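Local coordinates for putative acetyl xylan esterase (Cellvibrio japonicus, PDB 2W9X), which removes acetyl groups from plant cell-wall polysaccharides, deacetylating glucomannan with a large preference over xylan, at residues B[27-31]-B[135-141]; B[34-38]-B[219-223]; B[45-51]-B[120-126]; B[67-73]-B[91-97]; B[178-184]-B[342-346]. One frame throughout, in Å; residues are numbered along the deposited sequence.

Contact 1 of 5, residues B[27-31]-B[135-141]; sequences PLPLH and PLALPKR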
# COMPACT_ATOMS: atom_id res chain seq x y z
N PRO B 27 42.82 10.60 -15.27
CA PRO B 27 41.56 10.03 -14.77
C PRO B 27 40.40 10.26 -15.74
O PRO B 27 40.31 11.31 -16.37
CB PRO B 27 41.33 10.79 -13.46
CG PRO B 27 41.98 12.11 -13.67
CD PRO B 27 43.10 11.92 -14.67
N LEU B 28 39.52 9.26 -15.86
CA LEU B 28 38.32 9.34 -16.70
C LEU B 28 37.13 9.95 -15.96
O LEU B 28 37.07 9.89 -14.73
CB LEU B 28 37.93 7.94 -17.19
CG LEU B 28 38.62 7.34 -18.42
CD1 LEU B 28 38.36 5.84 -18.50
CD2 LEU B 28 38.18 8.05 -19.70
N PRO B 29 36.18 10.58 -16.70
CA PRO B 29 34.88 10.91 -16.09
C PRO B 29 34.18 9.66 -15.59
O PRO B 29 34.18 8.62 -16.26
CB PRO B 29 34.08 11.54 -17.25
CG PRO B 29 34.86 11.24 -18.49
CD PRO B 29 36.29 11.07 -18.09
N LEU B 30 33.58 9.76 -14.41
CA LEU B 30 32.94 8.63 -13.77
C LEU B 30 31.57 9.01 -13.21
O LEU B 30 31.24 10.20 -13.08
CB LEU B 30 33.87 8.04 -12.69
CG LEU B 30 33.77 8.27 -11.18
CD1 LEU B 30 35.04 7.75 -10.53
CD2 LEU B 30 33.54 9.71 -10.78
N HIS B 31 30.78 7.98 -12.91
CA HIS B 31 29.46 8.09 -12.30
C HIS B 31 29.48 7.32 -10.99
O HIS B 31 30.05 6.23 -10.91
CB HIS B 31 28.41 7.50 -13.25
CG HIS B 31 27.06 7.30 -12.62
ND1 HIS B 31 26.17 8.33 -12.42
CD2 HIS B 31 26.46 6.19 -12.14
CE1 HIS B 31 25.07 7.86 -11.86
NE2 HIS B 31 25.22 6.56 -11.67
N PRO B 135 36.82 9.44 -23.67
CA PRO B 135 35.73 9.29 -22.71
C PRO B 135 34.41 9.07 -23.45
O PRO B 135 34.17 9.70 -24.48
CB PRO B 135 35.71 10.64 -21.98
CG PRO B 135 37.09 11.18 -22.14
CD PRO B 135 37.53 10.72 -23.50
N LEU B 136 33.58 8.16 -22.93
CA LEU B 136 32.28 7.90 -23.54
C LEU B 136 31.13 8.20 -22.57
O LEU B 136 31.35 8.42 -21.37
CB LEU B 136 32.19 6.45 -24.07
CG LEU B 136 33.12 5.96 -25.19
CD1 LEU B 136 32.78 4.53 -25.57
CD2 LEU B 136 33.10 6.86 -26.43
N ALA B 137 29.91 8.20 -23.11
CA ALA B 137 28.72 8.52 -22.34
C ALA B 137 28.59 7.63 -21.11
O ALA B 137 28.62 6.40 -21.20
CB ALA B 137 27.46 8.44 -23.22
N LEU B 138 28.46 8.28 -19.96
CA LEU B 138 28.14 7.61 -18.70
C LEU B 138 26.64 7.34 -18.67
O LEU B 138 25.90 7.91 -19.47
CB LEU B 138 28.56 8.49 -17.52
CG LEU B 138 30.00 8.40 -16.99
CD1 LEU B 138 30.99 7.96 -18.05
CD2 LEU B 138 30.40 9.75 -16.42
N PRO B 139 26.19 6.45 -17.75
CA PRO B 139 24.75 6.20 -17.60
C PRO B 139 23.98 7.43 -17.13
O PRO B 139 24.41 8.12 -16.19
CB PRO B 139 24.70 5.09 -16.55
CG PRO B 139 26.06 4.49 -16.55
CD PRO B 139 26.98 5.61 -16.84
N LYS B 140 22.87 7.71 -17.80
CA LYS B 140 21.99 8.83 -17.45
C LYS B 140 20.66 8.25 -16.96
O LYS B 140 19.63 8.37 -17.63
N ARG B 141 20.69 7.62 -15.80
CA ARG B 141 19.50 6.93 -15.27
C ARG B 141 18.53 7.93 -14.65
O ARG B 141 18.89 8.68 -13.74
CB ARG B 141 19.91 5.84 -14.27
CG ARG B 141 21.03 4.96 -14.77
CD ARG B 141 21.28 3.77 -13.89
NE ARG B 141 22.17 2.82 -14.57
CZ ARG B 141 23.46 2.64 -14.29
NH1 ARG B 141 24.03 3.33 -13.30
NH2 ARG B 141 24.18 1.78 -15.01
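Along the margin of the N-terminal β-sandwich of this family 2 carbohydrate esterase, two mostly irregular segments run side by side, their end-to-end directions only 2° apart. Both are hydrogen-bonded through their backbones to strand 56-62, His31 to Glu58 and Leu136 to Ala60; between themselves they are joined by packing, mostly of side chains. Residues 135-141 begin with Pro135, whose CB lies 3.6 Å from Pro29 CG in a proline-on-proline contact; Leu28 CD2 reaches Pro135 CG at 4.1 Å. Leu138 then turns back toward the first segment, its CD2 4.2 Å from Pro29 CB and 3.5 Å from Leu30 O. At Pro139 the carbonyl oxygen lies over one face of the His31 imidazole. Arg141, as the chain heads for strand 144-149 of the parallel sheet, makes salt bridges with Glu58, Asp189 and Asp191. Asp191 also accepts a hydrogen bond from His31, and this shared carboxylate is consistent with their closeness: His31 NE2 lies 3.8 Å from Arg141 NH1.

Contact 2 of 5, residues B[34-38]-B[219-223]; sequences GRVLV and YPYTL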
# COMPACT_ATOMS: atom_id res chain seq x y z
N GLY B 34 25.53 5.58 -4.68
CA GLY B 34 25.66 5.48 -3.24
C GLY B 34 26.34 6.70 -2.66
O GLY B 34 26.90 7.54 -3.39
N ARG B 35 26.27 6.79 -1.33
CA ARG B 35 26.78 7.92 -0.58
C ARG B 35 28.30 7.87 -0.55
O ARG B 35 28.90 6.90 -0.11
CB ARG B 35 26.23 7.92 0.85
CG ARG B 35 24.78 8.31 0.92
CD ARG B 35 24.28 8.23 2.34
NE ARG B 35 22.93 8.76 2.46
CZ ARG B 35 22.26 8.83 3.60
NH1 ARG B 35 22.81 8.41 4.74
NH2 ARG B 35 21.03 9.34 3.61
N VAL B 36 28.91 8.95 -1.04
CA VAL B 36 30.35 9.04 -1.18
C VAL B 36 30.78 10.45 -0.80
O VAL B 36 30.16 11.43 -1.24
CB VAL B 36 30.79 8.70 -2.64
CG1 VAL B 36 32.19 9.17 -2.90
CG2 VAL B 36 30.70 7.21 -2.90
N LEU B 37 31.80 10.54 0.04
CA LEU B 37 32.45 11.80 0.36
C LEU B 37 33.49 12.05 -0.74
O LEU B 37 34.50 11.34 -0.81
CB LEU B 37 33.13 11.73 1.73
CG LEU B 37 33.26 12.96 2.64
CD1 LEU B 37 34.57 12.90 3.41
CD2 LEU B 37 33.11 14.31 1.93
N VAL B 38 33.23 13.04 -1.59
CA VAL B 38 34.18 13.41 -2.66
C VAL B 38 35.08 14.54 -2.19
O VAL B 38 34.59 15.61 -1.81
CB VAL B 38 33.47 13.75 -4.02
CG1 VAL B 38 32.57 12.60 -4.47
CG2 VAL B 38 32.66 15.04 -3.92
N TYR B 219 21.43 7.69 9.97
CA TYR B 219 20.92 7.98 8.64
C TYR B 219 21.34 9.33 8.03
O TYR B 219 21.55 9.40 6.83
CB TYR B 219 19.39 7.80 8.58
CG TYR B 219 18.87 8.03 7.18
CD1 TYR B 219 18.87 6.99 6.22
CD2 TYR B 219 18.43 9.30 6.78
CE1 TYR B 219 18.43 7.22 4.92
CE2 TYR B 219 17.98 9.53 5.49
CZ TYR B 219 17.99 8.48 4.57
OH TYR B 219 17.55 8.74 3.29
N PRO B 220 21.44 10.41 8.85
CA PRO B 220 21.75 11.71 8.23
C PRO B 220 23.17 11.85 7.66
O PRO B 220 23.43 12.82 6.96
CB PRO B 220 21.57 12.70 9.39
CG PRO B 220 20.72 11.97 10.39
CD PRO B 220 21.23 10.57 10.29
N TYR B 221 24.05 10.90 7.94
CA TYR B 221 25.47 11.10 7.66
C TYR B 221 26.00 10.33 6.46
O TYR B 221 25.59 9.20 6.19
CB TYR B 221 26.31 10.84 8.92
CG TYR B 221 25.88 11.72 10.07
CD1 TYR B 221 26.28 13.07 10.13
CD2 TYR B 221 25.05 11.23 11.08
CE1 TYR B 221 25.87 13.89 11.18
CE2 TYR B 221 24.63 12.05 12.13
CZ TYR B 221 25.05 13.38 12.17
OH TYR B 221 24.65 14.18 13.22
N THR B 222 26.90 11.00 5.74
CA THR B 222 27.58 10.48 4.55
C THR B 222 28.37 9.21 4.87
O THR B 222 28.45 8.28 4.04
CB THR B 222 28.54 11.55 3.96
OG1 THR B 222 27.78 12.71 3.63
CG2 THR B 222 29.26 11.06 2.70
N LEU B 223 28.95 9.18 6.07
CA LEU B 223 29.78 8.07 6.50
C LEU B 223 29.37 7.56 7.86
O LEU B 223 28.38 8.00 8.45
CB LEU B 223 31.26 8.47 6.52
CG LEU B 223 31.88 8.99 5.23
CD1 LEU B 223 33.29 9.48 5.48
CD2 LEU B 223 31.84 7.92 4.14
O HOH W 1 29.38 6.25 2.20
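An arginine can hold an irregular loop by one carbonyl and one ring, and Arg35 illustrates the point. Its NH1 donates to Tyr219 O at 2.6 Å (N-H...O angle 150°), while Arg35 NH2 adds a weak bond to that same Tyr219 O at 3.3 Å. The guanidinium also lies over the Tyr219 ring in a cation-pi contact, Arg35 CZ being 4.5 Å from the centroid and 16° off the normal. The tyrosine hydroxyl is engaged elsewhere, by Glu146, and the carbonyl of Tyr221 accepts from the indole of Trp52. One water serves two further acceptors, donating to Arg35 O at 2.4 Å and to Thr222 O at 2.9 Å. Apolar contacts close the other end: Thr222 CG2 is 4.0 Å from Leu37 CB, and Leu37 CD1 is 4.2 Å from Leu223 CD1. Polar contacts around an extended arginine, edged by aliphatic packing, here make up an interdomain junction between the N-terminal β-sandwich and a loop of the SGNH hydrolase domain.

Contact 3 of 5, residues B[45-51]-B[120-126]; sequences PVSYTYS and TSGRFLG
Four backbone hydrogen bonds define this antiparallel pairing in the N-terminal β-sandwich, where strands 47-50 and 122-128 are neighbours in a five-stranded sheet. Tyr48 N donates to Phe124 O at 2.9 Å and Phe124 N to Tyr48 O at 2.8 Å; Tyr50 N donates to Gly122 O at 3.0 Å and Gly122 N to Tyr50 O at 3.1 Å. Tyr48-Phe124 and Tyr50-Gly122 are thus hydrogen-bonded pairs, with Thr49-Arg123 the non-hydrogen-bonded pair between them at CA-CA 4.5 Å. Segments 47-50 and 122-126 have extended backbones, except for Leu125 (psi 10°) and Gly126 (phi 110°). Their axes approach to 4.7 Å, with 155° between their N-to-C directions. Short CA-H...O contacts reinforce the ladder: Arg123 CA to Tyr48 O is 3.2 Å, and Thr49 CA to Gly122 O is 3.3 Å.

On the Thr49 face, Arg123 (chi1 m, chi2 t) sends its guanidinium to a salt bridge with Asp71. The other face carries the aromatics: Tyr48 in m, Phe124 in t and Tyr50 in p. The p rotamer lays the Tyr50 ring across Gly122, whose carbonyl sits over one ring face, and brings its hydroxyl to Asp72. A CB on Gly122 would crowd that ring. Tyr48 CD2 is 4.1 Å from Phe124 CD2, and Tyr50 CE1 lies 3.8 Å from Phe124 CB. Beyond the ladder, Pro45 CG rests 3.9 Å from Leu125 CD1.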
# COMPACT_ATOMS: atom_id res chain seq x y z
N PRO B 45 45.09 12.73 -6.58
CA PRO B 45 43.85 12.30 -7.22
C PRO B 45 42.61 12.69 -6.43
O PRO B 45 42.67 12.80 -5.18
CB PRO B 45 43.99 10.78 -7.26
CG PRO B 45 45.09 10.44 -6.31
CD PRO B 45 46.02 11.60 -6.40
N VAL B 46 41.50 12.91 -7.14
CA VAL B 46 40.19 13.05 -6.51
C VAL B 46 39.96 11.76 -5.71
O VAL B 46 40.28 10.67 -6.19
CB VAL B 46 39.05 13.27 -7.54
CG1 VAL B 46 37.68 13.30 -6.87
CG2 VAL B 46 39.28 14.54 -8.31
N SER B 47 39.47 11.91 -4.48
CA SER B 47 39.26 10.76 -3.62
C SER B 47 37.79 10.60 -3.26
O SER B 47 37.11 11.56 -2.86
CB SER B 47 40.15 10.83 -2.38
OG SER B 47 39.68 11.79 -1.47
N TYR B 48 37.32 9.38 -3.41
CA TYR B 48 35.96 9.02 -3.09
C TYR B 48 36.02 8.12 -1.86
O TYR B 48 36.55 7.01 -1.92
CB TYR B 48 35.31 8.30 -4.28
CG TYR B 48 35.52 9.01 -5.60
CD1 TYR B 48 34.66 10.05 -6.00
CD2 TYR B 48 36.58 8.68 -6.44
CE1 TYR B 48 34.86 10.72 -7.22
CE2 TYR B 48 36.78 9.35 -7.65
CZ TYR B 48 35.91 10.36 -8.04
OH TYR B 48 36.13 11.02 -9.24
N THR B 49 35.54 8.64 -0.73
CA THR B 49 35.47 7.90 0.54
C THR B 49 34.03 7.45 0.81
O THR B 49 33.09 8.22 0.64
CB THR B 49 36.05 8.75 1.72
OG1 THR B 49 37.37 9.19 1.38
CG2 THR B 49 36.13 7.96 3.02
N TYR B 50 33.86 6.18 1.21
CA TYR B 50 32.52 5.58 1.40
C TYR B 50 32.48 4.62 2.60
O TYR B 50 33.52 4.10 3.01
CB TYR B 50 32.09 4.84 0.13
CG TYR B 50 33.24 4.09 -0.47
CD1 TYR B 50 34.09 4.70 -1.41
CD2 TYR B 50 33.53 2.78 -0.05
CE1 TYR B 50 35.19 4.01 -1.94
CE2 TYR B 50 34.61 2.09 -0.57
CZ TYR B 50 35.44 2.71 -1.50
OH TYR B 50 36.51 2.02 -2.01
N SER B 51 31.29 4.36 3.14
CA SER B 51 31.13 3.35 4.20
C SER B 51 29.78 2.61 4.18
O SER B 51 29.70 1.45 4.62
CB SER B 51 31.37 3.95 5.59
OG SER B 51 30.50 5.04 5.80
N THR B 120 34.43 1.42 9.87
CA THR B 120 35.54 1.95 9.06
C THR B 120 35.06 2.50 7.70
O THR B 120 33.88 2.39 7.35
CB THR B 120 36.61 0.88 8.77
OG1 THR B 120 36.04 -0.14 7.95
CG2 THR B 120 37.17 0.26 10.05
N SER B 121 35.98 3.08 6.94
CA SER B 121 35.68 3.52 5.59
C SER B 121 36.75 3.07 4.60
O SER B 121 37.79 2.56 5.00
CB SER B 121 35.48 5.04 5.54
OG SER B 121 36.65 5.72 5.92
N GLY B 122 36.47 3.23 3.31
CA GLY B 122 37.43 2.89 2.25
C GLY B 122 37.50 4.01 1.23
O GLY B 122 36.59 4.83 1.14
N ARG B 123 38.59 4.06 0.47
CA ARG B 123 38.72 5.07 -0.57
C ARG B 123 38.98 4.47 -1.95
O ARG B 123 39.77 3.54 -2.11
CB ARG B 123 39.81 6.09 -0.22
CG ARG B 123 39.83 6.53 1.25
CD ARG B 123 40.50 7.88 1.45
NE ARG B 123 41.95 7.83 1.30
CZ ARG B 123 42.60 8.07 0.16
NH1 ARG B 123 41.91 8.36 -0.93
NH2 ARG B 123 43.93 8.02 0.10
N PHE B 124 38.28 5.02 -2.95
CA PHE B 124 38.57 4.77 -4.35
C PHE B 124 39.14 6.05 -4.95
O PHE B 124 38.59 7.14 -4.74
CB PHE B 124 37.30 4.34 -5.09
CG PHE B 124 37.49 4.07 -6.56
CD1 PHE B 124 38.40 3.11 -7.00
CD2 PHE B 124 36.70 4.74 -7.50
CE1 PHE B 124 38.56 2.86 -8.37
CE2 PHE B 124 36.84 4.47 -8.87
CZ PHE B 124 37.76 3.53 -9.30
N LEU B 125 40.23 5.91 -5.70
CA LEU B 125 40.94 7.05 -6.27
C LEU B 125 40.78 7.22 -7.79
O LEU B 125 41.49 8.03 -8.39
CB LEU B 125 42.43 7.00 -5.89
CG LEU B 125 42.83 7.10 -4.42
CD1 LEU B 125 44.34 7.20 -4.26
CD2 LEU B 125 42.19 8.31 -3.81
N GLY B 126 39.88 6.46 -8.41
CA GLY B 126 39.53 6.70 -9.81
C GLY B 126 39.95 5.69 -10.86
O GLY B 126 40.71 4.74 -10.58

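Contact 4 of 5, residues B[67-73]-B[91-97]; sequences TLKFDDD and KPGKVDY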
# COMPACT_ATOMS: atom_id res chain seq x y z
N THR B 67 43.41 1.40 -15.38
CA THR B 67 43.91 1.16 -14.03
C THR B 67 42.91 1.73 -13.03
O THR B 67 42.37 2.83 -13.21
CB THR B 67 45.31 1.79 -13.81
OG1 THR B 67 46.26 1.12 -14.64
CG2 THR B 67 45.76 1.66 -12.36
N LEU B 68 42.66 0.96 -11.98
CA LEU B 68 41.88 1.41 -10.85
C LEU B 68 42.84 1.73 -9.71
O LEU B 68 43.65 0.88 -9.33
CB LEU B 68 40.90 0.32 -10.42
CG LEU B 68 39.55 0.15 -11.12
CD1 LEU B 68 39.67 -0.31 -12.57
CD2 LEU B 68 38.74 -0.87 -10.34
N LYS B 69 42.78 2.96 -9.20
CA LYS B 69 43.57 3.34 -8.04
C LYS B 69 42.73 3.16 -6.79
O LYS B 69 41.67 3.77 -6.65
CB LYS B 69 44.02 4.80 -8.14
CG LYS B 69 45.06 5.10 -9.20
CD LYS B 69 45.58 6.52 -9.03
CE LYS B 69 46.79 6.60 -8.09
NZ LYS B 69 48.08 6.31 -8.78
N PHE B 70 43.22 2.32 -5.89
CA PHE B 70 42.52 2.01 -4.64
C PHE B 70 43.25 2.58 -3.43
O PHE B 70 44.47 2.70 -3.44
CB PHE B 70 42.47 0.49 -4.44
CG PHE B 70 41.41 -0.21 -5.23
CD1 PHE B 70 40.06 -0.14 -4.86
CD2 PHE B 70 41.76 -1.02 -6.31
CE1 PHE B 70 39.09 -0.82 -5.58
CE2 PHE B 70 40.80 -1.71 -7.04
CZ PHE B 70 39.46 -1.61 -6.67
N ASP B 71 42.49 2.91 -2.39
CA ASP B 71 43.01 3.01 -1.03
C ASP B 71 41.96 2.39 -0.11
O ASP B 71 41.20 3.09 0.57
CB ASP B 71 43.33 4.45 -0.62
CG ASP B 71 44.14 4.53 0.68
OD1 ASP B 71 44.75 3.52 1.09
OD2 ASP B 71 44.18 5.61 1.31
N ASP B 72 41.89 1.06 -0.15
CA ASP B 72 40.84 0.32 0.54
C ASP B 72 41.29 -1.10 0.91
O ASP B 72 41.33 -2.00 0.06
CB ASP B 72 39.59 0.29 -0.35
CG ASP B 72 38.34 -0.19 0.39
OD1 ASP B 72 38.46 -0.92 1.39
OD2 ASP B 72 37.23 0.19 -0.05
N ASP B 73 41.63 -1.29 2.19
CA ASP B 73 41.91 -2.63 2.72
C ASP B 73 40.75 -3.14 3.59
O ASP B 73 40.94 -4.03 4.42
CB ASP B 73 43.23 -2.63 3.51
CG ASP B 73 43.14 -1.86 4.83
OD1 ASP B 73 42.17 -1.10 5.04
OD2 ASP B 73 44.06 -2.02 5.67
N LYS B 91 40.07 -6.68 -0.67
CA LYS B 91 40.92 -5.76 0.12
C LYS B 91 42.21 -5.37 -0.62
O LYS B 91 43.32 -5.68 -0.15
CB LYS B 91 41.26 -6.37 1.48
CG LYS B 91 40.07 -6.63 2.35
CD LYS B 91 40.49 -7.21 3.68
CE LYS B 91 39.32 -7.25 4.62
NZ LYS B 91 39.71 -7.67 5.98
N PRO B 92 42.08 -4.70 -1.78
CA PRO B 92 43.24 -4.34 -2.60
C PRO B 92 44.28 -3.47 -1.87
O PRO B 92 45.46 -3.52 -2.21
CB PRO B 92 42.61 -3.55 -3.75
CG PRO B 92 41.30 -3.05 -3.20
CD PRO B 92 40.82 -4.20 -2.38
N GLY B 93 43.83 -2.69 -0.89
CA GLY B 93 44.70 -1.80 -0.13
C GLY B 93 45.04 -0.53 -0.89
O GLY B 93 44.24 -0.03 -1.68
N LYS B 94 46.23 0.00 -0.63
CA LYS B 94 46.72 1.18 -1.33
C LYS B 94 47.54 0.71 -2.53
O LYS B 94 48.75 0.52 -2.43
CB LYS B 94 47.57 2.05 -0.39
CG LYS B 94 47.88 3.44 -0.91
CD LYS B 94 48.41 4.32 0.21
CE LYS B 94 48.24 5.79 -0.11
NZ LYS B 94 48.82 6.65 0.96
N VAL B 95 46.86 0.50 -3.66
CA VAL B 95 47.50 -0.03 -4.87
C VAL B 95 46.89 0.55 -6.15
O VAL B 95 45.77 1.09 -6.14
CB VAL B 95 47.43 -1.59 -4.96
CG1 VAL B 95 48.25 -2.26 -3.85
CG2 VAL B 95 45.98 -2.09 -4.97
N ASP B 96 47.64 0.41 -7.24
CA ASP B 96 47.12 0.60 -8.58
C ASP B 96 46.80 -0.77 -9.17
O ASP B 96 47.68 -1.63 -9.30
CB ASP B 96 48.12 1.35 -9.46
CG ASP B 96 48.38 2.76 -8.96
OD1 ASP B 96 48.91 2.91 -7.84
OD2 ASP B 96 48.05 3.71 -9.71
N TYR B 97 45.53 -0.96 -9.52
CA TYR B 97 45.03 -2.25 -9.98
C TYR B 97 44.89 -2.29 -11.51
O TYR B 97 44.05 -1.57 -12.06
CB TYR B 97 43.70 -2.57 -9.28
CG TYR B 97 43.08 -3.89 -9.70
CD1 TYR B 97 42.28 -3.96 -10.84
CD2 TYR B 97 43.30 -5.05 -8.96
CE1 TYR B 97 41.73 -5.16 -11.24
CE2 TYR B 97 42.75 -6.26 -9.36
CZ TYR B 97 41.96 -6.30 -10.50
OH TYR B 97 41.39 -7.48 -10.92
O HOH W 2 42.04 -5.65 6.61
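The edge of a β-sheet shows how an antiparallel strand pair can be packed by one ring filling one hollow. Phe70 supplies the ring, the residue most covered in this pair of segments. Pro92 points its CG onto one face, 3.6 Å from the centroid of the Phe70 ring and 16° off its normal, a CH-pi contact. The ring edge meets the other side of the notch, Phe70 CE2 being 3.8 Å from Tyr97 CB. Val95 borders the hollow more loosely, with its CG2 4.4 Å from Phe70 CB, and Leu68 CB touches Tyr97 CB at 4.2 Å.

Backbone pairing sets this shape. Leu68 and Tyr97 form a hydrogen-bonded pair (Leu68 N to Tyr97 O 2.9 Å, Tyr97 N to Leu68 O 2.6 Å), as do Asp72 and Gly93 at the far end. The chain turns a corner at Lys94; the positive phi of Gly93 belongs to this bend, which lets Pro92 come round onto the ring. On the opposite face, Lys69 NZ reaches Asp96 OD2 at 2.8 Å in a salt bridge.

Leu68, Phe70 and Tyr97 face the second sheet, where Phe77, Leu79, Ile89 and Leu111 receive them. Strand 95-98 is outermost in its own sheet, and the corner before it carries the chain from one sheet to the other, as in the jelly-roll β-sandwiches of the galactose-binding-like domains.

Contact 5 of 5, residues B[178-184]-B[342-346]; sequences MAFGPLT and DQLLA
Phe180, Asp342 and Ala346 lose the most surface where helix 180-187 begins against helix 339-354. The short axes of 180-184 and 342-346 approach to 8.3 Å and cross at -48°; the CA atoms of Phe180 and Ala346 are 4.6 Å apart. Ala179 is the N-cap; the backbone is helical from Phe180 onward (Thr184 N to Phe180 O 2.9 Å) and throughout 342-346 (Ala346 N to Asp342 O 2.9 Å). Phe180 CB lies 3.3 Å from Asp342 O; chi1 p with chi2 81° then brings Phe180 CD2 to 3.7 Å from Leu345 CD1.

Both helices belong to the SGNH hydrolase domain, an α/β fold, and the joint lies near its catalytic centre: the side chains of Phe180 and Ser151, the inferred nucleophile, are about 9 Å apart, those of Asp342 and His336, inferred to raise that serine's nucleophilicity, about 8 Å.

Asp342 CB lies 3.1 Å from Met178 O, and chi1 m carries the carboxylate to the Phe180 ring edge (OD1) and to Asn158 (OD2). Small Ala346 lets the helices close, its CB 4.2 Å from Phe180 CB and 3.8 Å from Leu183 CB. Thr184 OG1 (chi1 m), donating to Phe180 O at 2.6 Å, sits 3.5 Å from Ala346 CA.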
# COMPACT_ATOMS: atom_id res chain seq x y z
N MET B 178 24.08 -8.71 -4.16
CA MET B 178 23.10 -9.79 -4.33
C MET B 178 21.91 -9.74 -3.37
O MET B 178 20.99 -10.56 -3.48
CB MET B 178 23.78 -11.13 -4.30
CG MET B 178 24.64 -11.24 -5.52
SD MET B 178 25.19 -12.85 -5.75
CE MET B 178 26.29 -12.99 -4.36
N ALA B 179 21.92 -8.76 -2.47
CA ALA B 179 20.74 -8.49 -1.66
C ALA B 179 19.63 -7.94 -2.57
O ALA B 179 19.89 -7.50 -3.68
CB ALA B 179 21.07 -7.52 -0.52
N PHE B 180 18.40 -7.92 -2.06
CA PHE B 180 17.22 -7.57 -2.86
C PHE B 180 17.20 -6.13 -3.41
O PHE B 180 16.55 -5.87 -4.43
CB PHE B 180 15.92 -7.89 -2.09
CG PHE B 180 15.79 -7.15 -0.77
CD1 PHE B 180 15.33 -5.82 -0.73
CD2 PHE B 180 16.08 -7.80 0.43
CE1 PHE B 180 15.19 -5.13 0.49
CE2 PHE B 180 15.94 -7.14 1.65
CZ PHE B 180 15.50 -5.78 1.67
N GLY B 181 17.91 -5.21 -2.76
CA GLY B 181 17.91 -3.81 -3.16
C GLY B 181 18.58 -3.54 -4.50
O GLY B 181 17.93 -3.05 -5.42
N PRO B 182 19.89 -3.82 -4.61
CA PRO B 182 20.57 -3.72 -5.92
C PRO B 182 19.89 -4.53 -7.03
O PRO B 182 19.79 -4.05 -8.15
CB PRO B 182 21.97 -4.24 -5.62
CG PRO B 182 22.19 -3.81 -4.21
CD PRO B 182 20.86 -4.18 -3.55
N LEU B 183 19.41 -5.74 -6.71
CA LEU B 183 18.72 -6.58 -7.70
C LEU B 183 17.43 -5.94 -8.19
O LEU B 183 17.14 -5.97 -9.39
CB LEU B 183 18.42 -7.98 -7.16
CG LEU B 183 19.52 -8.94 -6.72
CD1 LEU B 183 18.86 -10.24 -6.24
CD2 LEU B 183 20.59 -9.20 -7.81
N THR B 184 16.65 -5.36 -7.28
CA THR B 184 15.47 -4.59 -7.68
C THR B 184 15.82 -3.39 -8.57
O THR B 184 15.20 -3.20 -9.62
CB THR B 184 14.60 -4.19 -6.46
OG1 THR B 184 14.28 -5.37 -5.70
CG2 THR B 184 13.31 -3.52 -6.88
N ASP B 342 16.97 -13.38 -1.13
CA ASP B 342 17.20 -12.05 -1.72
C ASP B 342 16.59 -11.91 -3.10
O ASP B 342 15.85 -10.96 -3.35
CB ASP B 342 18.70 -11.71 -1.71
CG ASP B 342 19.19 -11.32 -0.33
OD1 ASP B 342 18.40 -10.70 0.43
OD2 ASP B 342 20.35 -11.63 0.02
N GLN B 343 16.86 -12.88 -3.99
CA GLN B 343 16.18 -12.95 -5.29
C GLN B 343 14.65 -13.00 -5.16
O GLN B 343 13.94 -12.35 -5.90
CB GLN B 343 16.70 -14.13 -6.13
CG GLN B 343 16.26 -14.05 -7.60
CD GLN B 343 16.79 -12.82 -8.34
OE1 GLN B 343 16.01 -11.95 -8.76
NE2 GLN B 343 18.10 -12.74 -8.51
N LEU B 344 14.14 -13.80 -4.21
CA LEU B 344 12.69 -13.87 -4.02
C LEU B 344 12.08 -12.52 -3.60
O LEU B 344 11.02 -12.12 -4.10
CB LEU B 344 12.32 -14.97 -3.00
CG LEU B 344 12.80 -16.37 -3.39
CD1 LEU B 344 12.49 -17.39 -2.28
CD2 LEU B 344 12.21 -16.83 -4.78
N LEU B 345 12.76 -11.84 -2.68
CA LEU B 345 12.29 -10.51 -2.22
C LEU B 345 12.38 -9.49 -3.34
O LEU B 345 11.51 -8.65 -3.48
CB LEU B 345 13.09 -10.05 -1.02
CG LEU B 345 12.87 -10.93 0.23
CD1 LEU B 345 13.94 -10.64 1.28
CD2 LEU B 345 11.47 -10.71 0.80
N ALA B 346 13.42 -9.60 -4.16
CA ALA B 346 13.57 -8.73 -5.33
C ALA B 346 12.41 -8.91 -6.28
O ALA B 346 11.80 -7.94 -6.73
CB ALA B 346 14.90 -8.99 -6.02

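In the fold
From the N terminus the chain opens contact 1 early and closes it only at 135-141, after the β-sandwich strands; that loop encloses contact 3, which in turn encloses contact 4. Contacts 2, 3 and 4 reach one sheet: strand 37-39 lies beside 47-50, which pairs with 122-128, then 67-72 and the outer strand 95-98. The Arg123-Asp71 salt bridge ties contacts 3 and 4, and Leu30 of contact 1 packs on Tyr48 and Phe124. Contact 2 starts inside loop 1, also encloses contacts 3 and 4, and ends at 219-223, in the hydrolase domain. It crosses contact 1 and contact 5, which joins two helices of that domain on the other side of the chain's centre.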